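Local coordinates for protein aldose 1-epimerase (Escherichia coli, PDB 3NRE) that probably interconverts the alpha and beta anomers of aldose sugars, as a putative aldose 1-epimerase of the galactose mutarotase clan, at residues Y5-G10 / V95-D100; L12-S17 / E24-D29; T146-Y151 / L253-H258; A230-I235 / S257-D262. All blocks are in the same frame, centred on the assembly; numbering follows the deposited sequence.

Interaction 1 (Y5-G10 / V95-D100)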
# COMPACT_ATOMS: atom_id res chain seq x y z
N TYR A 5 -12.88 7.54 -12.62
CA TYR A 5 -12.26 7.43 -13.95
C TYR A 5 -12.11 5.97 -14.28
O TYR A 5 -11.60 5.21 -13.47
CB TYR A 5 -10.84 8.07 -13.94
CG TYR A 5 -10.85 9.52 -13.49
CD1 TYR A 5 -11.11 10.51 -14.39
CD2 TYR A 5 -10.63 9.87 -12.16
CE1 TYR A 5 -11.16 11.84 -14.00
CE2 TYR A 5 -10.64 11.23 -11.77
CZ TYR A 5 -10.95 12.18 -12.71
OH TYR A 5 -11.00 13.52 -12.38
N THR A 6 -12.53 5.56 -15.47
CA THR A 6 -12.45 4.16 -15.89
C THR A 6 -11.40 4.03 -16.99
O THR A 6 -11.39 4.84 -17.91
CB THR A 6 -13.76 3.67 -16.37
OG1 THR A 6 -14.67 3.75 -15.28
CG2 THR A 6 -13.66 2.20 -16.92
N LEU A 7 -10.57 3.00 -16.87
CA LEU A 7 -9.62 2.59 -17.94
C LEU A 7 -9.96 1.20 -18.33
O LEU A 7 -10.39 0.42 -17.53
CB LEU A 7 -8.19 2.52 -17.40
CG LEU A 7 -7.58 3.74 -16.78
CD1 LEU A 7 -6.09 3.46 -16.58
CD2 LEU A 7 -7.82 4.90 -17.72
N SER A 8 -9.67 0.83 -19.57
CA SER A 8 -9.84 -0.54 -19.95
C SER A 8 -8.89 -0.92 -21.08
O SER A 8 -8.45 -0.08 -21.85
CB SER A 8 -11.29 -0.83 -20.34
OG SER A 8 -11.73 -0.05 -21.44
N HIS A 9 -8.57 -2.21 -21.12
CA HIS A 9 -7.83 -2.79 -22.23
C HIS A 9 -8.19 -4.25 -22.28
O HIS A 9 -7.96 -4.98 -21.32
CB HIS A 9 -6.34 -2.65 -22.01
CG HIS A 9 -5.50 -2.78 -23.24
ND1 HIS A 9 -4.74 -1.75 -23.74
CD2 HIS A 9 -5.25 -3.85 -24.04
CE1 HIS A 9 -4.10 -2.15 -24.82
NE2 HIS A 9 -4.39 -3.42 -25.03
N GLY A 10 -8.70 -4.69 -23.43
CA GLY A 10 -9.10 -6.08 -23.57
C GLY A 10 -10.21 -6.36 -22.56
O GLY A 10 -11.19 -5.63 -22.49
N VAL A 95 -4.76 15.06 -14.31
CA VAL A 95 -3.98 15.76 -15.36
C VAL A 95 -3.97 15.02 -16.72
O VAL A 95 -3.59 15.59 -17.76
CB VAL A 95 -2.54 16.09 -14.88
CG1 VAL A 95 -2.63 17.11 -13.75
CG2 VAL A 95 -1.82 14.84 -14.44
N SER A 96 -4.36 13.75 -16.75
CA SER A 96 -4.50 13.02 -18.01
C SER A 96 -5.39 11.82 -17.83
O SER A 96 -5.33 11.17 -16.79
CB SER A 96 -3.15 12.50 -18.58
OG SER A 96 -2.64 11.33 -17.91
N HIS A 97 -6.17 11.53 -18.88
CA HIS A 97 -7.02 10.34 -18.88
C HIS A 97 -7.23 9.94 -20.30
O HIS A 97 -7.75 10.70 -21.10
CB HIS A 97 -8.36 10.65 -18.19
CG HIS A 97 -9.30 9.47 -18.09
ND1 HIS A 97 -10.66 9.64 -17.88
CD2 HIS A 97 -9.10 8.13 -18.16
CE1 HIS A 97 -11.25 8.47 -17.81
NE2 HIS A 97 -10.34 7.52 -17.98
N SER A 98 -6.79 8.73 -20.62
CA SER A 98 -7.02 8.14 -21.92
C SER A 98 -7.67 6.79 -21.73
O SER A 98 -7.97 6.41 -20.60
CB SER A 98 -5.69 7.99 -22.68
OG SER A 98 -5.00 6.84 -22.25
N ASP A 99 -7.90 6.07 -22.81
CA ASP A 99 -8.55 4.78 -22.69
C ASP A 99 -7.85 3.79 -21.74
O ASP A 99 -8.53 3.07 -21.04
CB ASP A 99 -8.78 4.14 -24.06
CG ASP A 99 -9.88 4.86 -24.85
OD1 ASP A 99 -10.67 5.65 -24.25
OD2 ASP A 99 -9.95 4.61 -26.07
N ASP A 100 -6.52 3.80 -21.71
CA ASP A 100 -5.76 2.82 -20.92
C ASP A 100 -4.74 3.46 -19.97
O ASP A 100 -3.89 2.75 -19.44
CB ASP A 100 -5.06 1.81 -21.86
CG ASP A 100 -4.09 2.49 -22.85
OD1 ASP A 100 -3.80 3.70 -22.71
OD2 ASP A 100 -3.63 1.81 -23.80
O HOH W 1 -11.27 2.44 -21.71
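The imidazole of H97 lies among Y5, T6 and L7 and provides the aromatic part of this contact. Y5 turns the edge of its phenol ring toward the H97 face in an offset T-shaped pair, planes 88° apart, while Y5 CB packs over that face, 4.2 Å from the ring centroid. CG of H97, anti to its backbone N (chi1 -178°), points toward strand 4-9.

Two hydrogen bonds cross. H97 NE2 donates to T6 O at 2.9 Å, the acceptor lying in the imidazole plane but the donor standing well above the carbonyl plane. S8 N donates to D99 O, also at 2.9 Å, and a water gives the same oxygen a second bond. The contact joins the edge strand 4-9 of a four-stranded antiparallel sheet to the outermost strand 93-97 of the large sheet and the loop after it, at the surface of a beta-sandwich-like fold.

Van der Waals packing centres on L7, whose CD2 lies 3.3 Å from S98 O and 3.5 Å from H97 CD2, while CD1 rests 3.6 Å from D100 C. An alanine at L7 would probably open a gap beneath the 98-100 loop and leave the H97 ring freer to shift.

Interaction 2 (L12-S17 / E24-D29)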
# COMPACT_ATOMS: atom_id res chain seq x y z
N LEU A 12 -9.66 -6.37 -19.30
CA LEU A 12 -9.30 -5.71 -18.00
C LEU A 12 -9.92 -4.34 -17.88
O LEU A 12 -9.91 -3.58 -18.83
CB LEU A 12 -7.81 -5.50 -17.84
CG LEU A 12 -6.92 -6.71 -17.63
CD1 LEU A 12 -5.48 -6.20 -17.36
CD2 LEU A 12 -7.42 -7.59 -16.50
N LYS A 13 -10.41 -4.03 -16.69
CA LYS A 13 -11.07 -2.75 -16.43
C LYS A 13 -10.62 -2.28 -15.06
O LYS A 13 -10.55 -3.08 -14.12
CB LYS A 13 -12.57 -2.90 -16.42
CG LYS A 13 -13.29 -1.52 -16.30
CD LYS A 13 -14.80 -1.59 -16.53
CE LYS A 13 -15.52 -2.14 -15.32
NZ LYS A 13 -17.06 -1.83 -15.33
N LEU A 14 -10.34 -0.99 -14.96
CA LEU A 14 -9.92 -0.37 -13.72
C LEU A 14 -10.75 0.89 -13.47
O LEU A 14 -10.92 1.72 -14.34
CB LEU A 14 -8.44 0.04 -13.83
CG LEU A 14 -7.72 0.60 -12.60
CD1 LEU A 14 -7.37 -0.53 -11.66
CD2 LEU A 14 -6.47 1.47 -12.95
N ASP A 15 -11.23 1.05 -12.25
CA ASP A 15 -11.88 2.30 -11.81
C ASP A 15 -11.00 2.97 -10.75
O ASP A 15 -10.50 2.30 -9.85
CB ASP A 15 -13.24 2.00 -11.17
CG ASP A 15 -14.34 1.71 -12.19
OD1 ASP A 15 -14.11 1.78 -13.43
OD2 ASP A 15 -15.51 1.49 -11.74
N VAL A 16 -10.83 4.30 -10.85
CA VAL A 16 -9.99 5.08 -9.94
C VAL A 16 -10.75 6.31 -9.51
O VAL A 16 -11.40 6.93 -10.33
CB VAL A 16 -8.67 5.55 -10.59
CG1 VAL A 16 -7.82 6.39 -9.63
CG2 VAL A 16 -7.87 4.37 -11.15
N SER A 17 -10.66 6.66 -8.22
CA SER A 17 -11.32 7.84 -7.70
C SER A 17 -10.34 8.93 -7.37
O SER A 17 -9.25 8.62 -6.86
CB SER A 17 -12.08 7.47 -6.40
OG SER A 17 -12.59 8.61 -5.76
N GLU A 24 -10.89 1.89 -7.16
CA GLU A 24 -12.26 1.45 -6.73
C GLU A 24 -12.71 0.12 -7.37
O GLU A 24 -13.74 -0.42 -7.00
CB GLU A 24 -13.30 2.56 -6.98
CG GLU A 24 -13.05 3.77 -6.08
CD GLU A 24 -13.56 3.60 -4.60
OE1 GLU A 24 -14.01 2.49 -4.22
OE2 GLU A 24 -13.57 4.63 -3.85
N GLY A 25 -11.93 -0.39 -8.31
CA GLY A 25 -12.15 -1.71 -8.87
C GLY A 25 -11.08 -2.07 -9.87
O GLY A 25 -10.54 -1.21 -10.53
N PHE A 26 -10.80 -3.37 -9.96
CA PHE A 26 -9.92 -3.93 -10.96
C PHE A 26 -10.47 -5.31 -11.27
O PHE A 26 -10.59 -6.16 -10.37
CB PHE A 26 -8.49 -4.01 -10.39
CG PHE A 26 -7.47 -4.50 -11.36
CD1 PHE A 26 -7.57 -4.24 -12.71
CD2 PHE A 26 -6.34 -5.17 -10.91
CE1 PHE A 26 -6.59 -4.71 -13.61
CE2 PHE A 26 -5.37 -5.62 -11.80
CZ PHE A 26 -5.48 -5.42 -13.13
N TRP A 27 -10.88 -5.50 -12.53
CA TRP A 27 -11.61 -6.68 -12.95
C TRP A 27 -11.07 -7.25 -14.27
O TRP A 27 -10.50 -6.53 -15.08
CB TRP A 27 -13.08 -6.39 -13.20
CG TRP A 27 -13.89 -5.82 -12.09
CD1 TRP A 27 -14.66 -6.52 -11.17
CD2 TRP A 27 -14.08 -4.43 -11.79
NE1 TRP A 27 -15.27 -5.64 -10.32
CE2 TRP A 27 -14.93 -4.36 -10.67
CE3 TRP A 27 -13.65 -3.25 -12.38
CZ2 TRP A 27 -15.40 -3.14 -10.16
CZ3 TRP A 27 -14.07 -2.02 -11.84
CH2 TRP A 27 -14.96 -1.99 -10.76
N ARG A 28 -11.21 -8.56 -14.41
CA ARG A 28 -11.02 -9.23 -15.69
C ARG A 28 -12.38 -9.78 -16.01
O ARG A 28 -12.89 -10.62 -15.28
CB ARG A 28 -9.98 -10.34 -15.58
CG ARG A 28 -9.56 -10.88 -16.94
CD ARG A 28 -9.19 -12.33 -16.83
NE ARG A 28 -10.28 -13.11 -16.23
CZ ARG A 28 -10.12 -13.93 -15.20
NH1 ARG A 28 -8.92 -14.08 -14.65
NH2 ARG A 28 -11.16 -14.59 -14.72
N ASP A 29 -13.02 -9.25 -17.07
CA ASP A 29 -14.44 -9.54 -17.32
C ASP A 29 -15.19 -9.15 -16.04
O ASP A 29 -14.96 -8.04 -15.55
CB ASP A 29 -14.66 -11.01 -17.75
CG ASP A 29 -14.15 -11.29 -19.14
OD1 ASP A 29 -14.31 -10.38 -19.99
OD2 ASP A 29 -13.59 -12.40 -19.40
O HOH W 2 -14.15 7.23 -3.88
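W27 sets its indole across K13 and D15 of the facing strand. The ammonium of K13 stands over one face, its NZ 5.0 Å from the centroid of the six-membered ring in an off-centre cation-pi contact, while CE packs 3.7 Å from W27 CE3. NZ also bonds a PEG molecule, probably from the crystallisation liquor. A bend at chi3 (77°) turns the lysine chain at CE. G25 CA lies over the opposite face; a side chain there would run into the indole, so the glycine lets the ring lie flat. D15 comes to the indole edge instead, its OD2 3.7 Å from W27 CH2 and its carboxylate 80° from the ring plane.

On the other face of the sheet F26 projects between L12 and L14. Its CD1 meets L14 CD1 at 3.9 Å, its CE1 meets L12 CD2 at 4.2 Å, and the ring edge comes up to K13 O. Strands 12-17 and 22-28 form an antiparallel beta hairpin, with K13 and W27 as a hydrogen-bonded pair. Toward the turn a classic bulge interrupts the pairing, E24 and G25 both facing D15: E24 N donates to D15 O at 2.7 Å, and G25 N adds a weak bond. A water links S17 OG, also bonded to Q19 N, to E24 OE2, while E24 OE1 accepts from K39 N.

D15 also forms a salt bridge with K39 and accepts from T6 OG1, which would favour its ionised form; positive charge over the indole face and negative charge at its rim would be consistent with the ring's charge distribution.

Interaction 3 (T146-Y151 / L253-H258)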
# COMPACT_ATOMS: atom_id res chain seq x y z
N THR A 146 7.26 5.43 -0.19
CA THR A 146 6.03 5.20 -0.95
C THR A 146 5.61 3.75 -0.84
O THR A 146 6.40 2.83 -0.47
CB THR A 146 6.24 5.54 -2.46
OG1 THR A 146 7.45 4.91 -2.91
CG2 THR A 146 6.36 7.01 -2.64
N GLY A 147 4.35 3.53 -1.19
CA GLY A 147 3.82 2.19 -1.16
C GLY A 147 2.37 2.22 -1.49
O GLY A 147 1.85 3.25 -1.86
N TRP A 148 1.78 1.05 -1.41
CA TRP A 148 0.37 0.89 -1.64
C TRP A 148 -0.21 -0.11 -0.70
O TRP A 148 0.49 -0.95 -0.11
CB TRP A 148 0.10 0.40 -3.08
CG TRP A 148 0.37 1.38 -4.16
CD1 TRP A 148 -0.51 2.28 -4.75
CD2 TRP A 148 1.63 1.57 -4.82
NE1 TRP A 148 0.17 3.02 -5.73
CE2 TRP A 148 1.46 2.60 -5.79
CE3 TRP A 148 2.90 0.99 -4.66
CZ2 TRP A 148 2.51 3.02 -6.60
CZ3 TRP A 148 3.94 1.43 -5.44
CH2 TRP A 148 3.73 2.43 -6.43
N HIS A 149 -1.54 -0.03 -0.61
CA HIS A 149 -2.33 -0.83 0.30
C HIS A 149 -3.48 -1.50 -0.43
O HIS A 149 -4.64 -1.08 -0.30
CB HIS A 149 -2.77 0.07 1.45
CG HIS A 149 -3.36 -0.64 2.61
ND1 HIS A 149 -4.58 -1.28 2.55
CD2 HIS A 149 -2.98 -0.71 3.91
CE1 HIS A 149 -4.90 -1.74 3.75
NE2 HIS A 149 -3.96 -1.39 4.60
N PRO A 150 -3.17 -2.52 -1.25
CA PRO A 150 -4.24 -3.19 -1.98
C PRO A 150 -4.99 -4.21 -1.14
O PRO A 150 -4.38 -4.90 -0.30
CB PRO A 150 -3.50 -3.85 -3.16
CG PRO A 150 -2.13 -4.04 -2.67
CD PRO A 150 -1.84 -2.99 -1.68
N TYR A 151 -6.28 -4.31 -1.42
CA TYR A 151 -7.15 -5.27 -0.82
C TYR A 151 -7.49 -6.35 -1.85
O TYR A 151 -8.08 -6.05 -2.90
CB TYR A 151 -8.46 -4.62 -0.42
CG TYR A 151 -8.37 -3.59 0.71
CD1 TYR A 151 -7.99 -2.26 0.45
CD2 TYR A 151 -8.70 -3.92 2.01
CE1 TYR A 151 -7.93 -1.32 1.49
CE2 TYR A 151 -8.67 -2.96 3.02
CZ TYR A 151 -8.26 -1.71 2.76
OH TYR A 151 -8.23 -0.75 3.77
N LEU A 253 -1.99 -7.29 1.09
CA LEU A 253 -0.53 -7.52 1.01
C LEU A 253 -0.02 -6.19 0.54
O LEU A 253 -0.28 -5.80 -0.60
CB LEU A 253 -0.14 -8.65 0.05
CG LEU A 253 1.34 -9.04 0.08
CD1 LEU A 253 1.53 -10.46 -0.49
CD2 LEU A 253 2.24 -8.01 -0.66
N GLU A 254 0.68 -5.48 1.43
CA GLU A 254 0.99 -4.03 1.25
C GLU A 254 2.48 -3.80 0.98
O GLU A 254 3.27 -3.88 1.92
CB GLU A 254 0.64 -3.24 2.50
CG GLU A 254 -0.76 -3.54 3.05
CD GLU A 254 -0.92 -3.11 4.54
OE1 GLU A 254 -0.32 -2.08 5.01
OE2 GLU A 254 -1.69 -3.87 5.17
N PRO A 255 2.86 -3.51 -0.26
CA PRO A 255 4.28 -3.23 -0.51
C PRO A 255 4.71 -1.85 -0.02
O PRO A 255 3.98 -0.83 -0.15
CB PRO A 255 4.40 -3.32 -2.01
CG PRO A 255 3.02 -2.83 -2.47
CD PRO A 255 2.08 -3.42 -1.49
N MSE A 256 5.90 -1.81 0.59
CA MSE A 256 6.42 -0.58 1.11
C MSE A 256 7.86 -0.45 0.76
O MSE A 256 8.60 -1.45 0.80
CB MSE A 256 6.32 -0.54 2.67
CG MSE A 256 4.92 -0.63 3.20
SE MSE A 256 5.10 -1.09 5.10
CE MSE A 256 6.25 0.19 5.74
N SER A 257 8.27 0.78 0.47
CA SER A 257 9.65 1.05 0.10
C SER A 257 10.60 1.10 1.29
O SER A 257 11.82 1.27 1.11
CB SER A 257 9.72 2.39 -0.64
OG SER A 257 9.53 3.48 0.24
N HIS A 258 10.05 0.92 2.49
CA HIS A 258 10.81 1.02 3.73
C HIS A 258 10.20 0.15 4.79
O HIS A 258 9.11 -0.35 4.58
CB HIS A 258 10.88 2.48 4.19
CG HIS A 258 9.55 3.05 4.58
ND1 HIS A 258 9.11 3.07 5.88
CD2 HIS A 258 8.60 3.65 3.84
CE1 HIS A 258 7.91 3.62 5.92
NE2 HIS A 258 7.56 3.97 4.70
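S257 clamps T146 from two positions at the tightly bonded end of the contact. T146 N donates to S257 OG at 3.0 Å, while S257 N returns a bond to T146 O at 2.9 Å, the N nearly on the C=O line, though the N-H...O angle is only 149°. The serine hydroxyl sits between backbone N and carbonyl carbon (chi1 73°), which brings OG to the T146 amide. Next comes G147, whose CA lies 3.2 Å from P255 O; a CB there would collide with that oxygen. W148 N donates to P255 O at 3.2 Å, in the carbonyl plane.

Beyond W148 the backbone bonding stops, and this looser half is held by packing alone. P255 has no N-H to offer W148 O, and P150 puts its ring 3.3 Å, at CG, from L253 O, a buried oxygen without a polar partner. The two proline rings reach tip to tip, P150 CD to P255 CD at 3.9 Å. On the other side of the strands H149 and E254 run alongside, pointing the same way. E254 CG lies over the imidazole face, 4.0 Å from its centroid, and E254 OE1 comes within 3.2 Å of H149 CD2, while NE2 and OE2 are poorly angled for a hydrogen bond. H149 NE2 instead bonds a PEG molecule, probably from the crystallisation liquor, consistent with a pocket at this side.

Segment 146-151 is flanked by strands 48-51 and 250-256, the latter paired in turn with strand 232-237; H149 stacks on F49, and T146 and W148 pack against strand 127-136 of the other large sheet.

Interaction 4 (A230-I235 / S257-D262)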
# COMPACT_ATOMS: atom_id res chain seq x y z
N ALA A 230 10.85 -3.46 -3.53
CA ALA A 230 10.48 -3.11 -2.16
C ALA A 230 11.09 -4.12 -1.18
O ALA A 230 11.05 -5.31 -1.43
CB ALA A 230 8.98 -3.11 -2.04
N PRO A 231 11.59 -3.65 -0.03
CA PRO A 231 12.23 -4.52 0.97
C PRO A 231 11.30 -5.08 2.05
O PRO A 231 11.70 -6.01 2.77
CB PRO A 231 13.22 -3.57 1.63
CG PRO A 231 12.52 -2.27 1.60
CD PRO A 231 11.91 -2.24 0.21
N CYS A 232 10.09 -4.51 2.19
CA CYS A 232 9.16 -4.91 3.24
C CYS A 232 7.75 -4.98 2.70
O CYS A 232 7.41 -4.27 1.78
CB CYS A 232 9.22 -3.91 4.39
SG CYS A 232 10.82 -3.79 5.18
N TYR A 233 6.95 -5.86 3.29
CA TYR A 233 5.50 -5.95 3.01
C TYR A 233 4.77 -6.14 4.34
O TYR A 233 5.31 -6.74 5.27
CB TYR A 233 5.19 -7.08 2.00
CG TYR A 233 5.45 -8.52 2.42
CD1 TYR A 233 4.48 -9.28 3.07
CD2 TYR A 233 6.64 -9.19 2.09
CE1 TYR A 233 4.72 -10.63 3.43
CE2 TYR A 233 6.85 -10.52 2.42
CZ TYR A 233 5.91 -11.23 3.10
OH TYR A 233 6.11 -12.54 3.43
N PHE A 234 3.54 -5.62 4.42
CA PHE A 234 2.63 -5.94 5.52
C PHE A 234 1.53 -6.88 5.02
O PHE A 234 1.11 -6.83 3.88
CB PHE A 234 1.98 -4.64 6.12
CG PHE A 234 2.67 -4.11 7.38
CD1 PHE A 234 3.89 -3.44 7.28
CD2 PHE A 234 2.12 -4.27 8.63
CE1 PHE A 234 4.54 -2.96 8.41
CE2 PHE A 234 2.77 -3.78 9.74
CZ PHE A 234 3.95 -3.12 9.64
N ILE A 235 1.08 -7.75 5.89
CA ILE A 235 -0.08 -8.58 5.64
C ILE A 235 -1.13 -8.13 6.65
O ILE A 235 -0.84 -8.00 7.86
CB ILE A 235 0.18 -10.06 5.89
CG1 ILE A 235 1.24 -10.62 4.94
CG2 ILE A 235 -1.12 -10.89 5.79
CD1 ILE A 235 0.88 -10.52 3.43
N SER A 257 8.27 0.78 0.47
CA SER A 257 9.65 1.05 0.10
C SER A 257 10.60 1.10 1.29
O SER A 257 11.82 1.27 1.11
CB SER A 257 9.72 2.39 -0.64
OG SER A 257 9.53 3.48 0.24
N HIS A 258 10.05 0.92 2.49
CA HIS A 258 10.81 1.02 3.73
C HIS A 258 10.20 0.15 4.79
O HIS A 258 9.11 -0.35 4.58
CB HIS A 258 10.88 2.48 4.19
CG HIS A 258 9.55 3.05 4.58
ND1 HIS A 258 9.11 3.07 5.88
CD2 HIS A 258 8.60 3.65 3.84
CE1 HIS A 258 7.91 3.62 5.92
NE2 HIS A 258 7.56 3.97 4.70
N ALA A 259 10.91 0.00 5.91
CA ALA A 259 10.45 -0.79 7.06
C ALA A 259 9.62 0.09 7.98
O ALA A 259 9.89 1.29 8.08
CB ALA A 259 11.61 -1.35 7.82
N PRO A 260 8.67 -0.53 8.72
CA PRO A 260 7.97 0.24 9.73
C PRO A 260 8.95 0.83 10.75
O PRO A 260 9.91 0.14 11.15
CB PRO A 260 7.06 -0.78 10.37
CG PRO A 260 7.77 -2.10 10.15
CD PRO A 260 8.41 -1.97 8.83
N ASP A 261 8.74 2.09 11.13
CA ASP A 261 9.54 2.76 12.15
C ASP A 261 10.96 3.03 11.66
O ASP A 261 11.86 3.23 12.46
CB ASP A 261 9.57 1.99 13.49
CG ASP A 261 8.62 2.56 14.54
OD1 ASP A 261 7.84 3.46 14.19
OD2 ASP A 261 8.71 2.12 15.74
N ASP A 262 11.17 3.07 10.33
CA ASP A 262 12.49 3.43 9.82
C ASP A 262 12.84 4.86 10.23
O ASP A 262 14.01 5.22 10.30
CB ASP A 262 12.57 3.29 8.30
CG ASP A 262 13.19 1.97 7.84
OD1 ASP A 262 13.76 1.20 8.64
OD2 ASP A 262 13.16 1.77 6.60
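P231, C232 and F234 pack against the chain as it leaves strand 250-256 and enters a type II beta turn, A259 to D262; the contact thus joins the start of strand 232-237 to a loop of the mutarotase-like fold. It is made by packing. P231 lays CG and CD against S257 O, CD at 3.6 Å. C232, in one of two conformers, has SG anti to its carbonyl carbon (chi1 -61°), which sets the sulphur 3.7 Å from A259 CB; its CB touches H258 O at 3.6 Å, a buried oxygen with no polar partner in the model. F234 offers its ring edge to P260, CE1 meeting P260 CG at 3.8 Å, the two side chains set at a slant.

An alanine at P231 would take away CG and CD, and would probably leave S257 O without its apolar cover and the backbone before the strand freer to turn.

The next shell fixes the loop. W168 of strand 166-170 packs against C232, A259 and P260 together, fastening both sides of the contact. S257 also belongs to the pairing with segment 146-151, and H258 NE2 is hydrogen-bonded to the backbone N of A55. D262 forms a salt bridge with R265, which also bonds P260 O. Within the loop D262 OD2 receives A259 N at 2.9 Å, from above the carboxylate plane, and also accepts from D270 N. A259 O takes two donors from opposite faces of its plane: D262 N at 3.1 Å, closing the turn, and H258 ND1 at 2.9 Å.

From the N terminus, interaction 1 closes the first long loop, bringing strand 4-9 against the 93-97 edge and the loop after it. Within that span lies interaction 2, a short hairpin closure; the two touch because strands 4-9 and 12-17 are neighbours in the four-stranded sheet, joined through T6 and D15. Interaction 3 opens only after both have closed and bridges a still longer span, pairing strands 142-153 and 250-256 near the centre of the chain. Interaction 4 opens inside that span and ends on the same stretch, sharing S257 and H258, and the two meet through strand 232-237. Interactions 1 and 4 lie on opposite sides of the chain's centre, their centres about 30 Å apart.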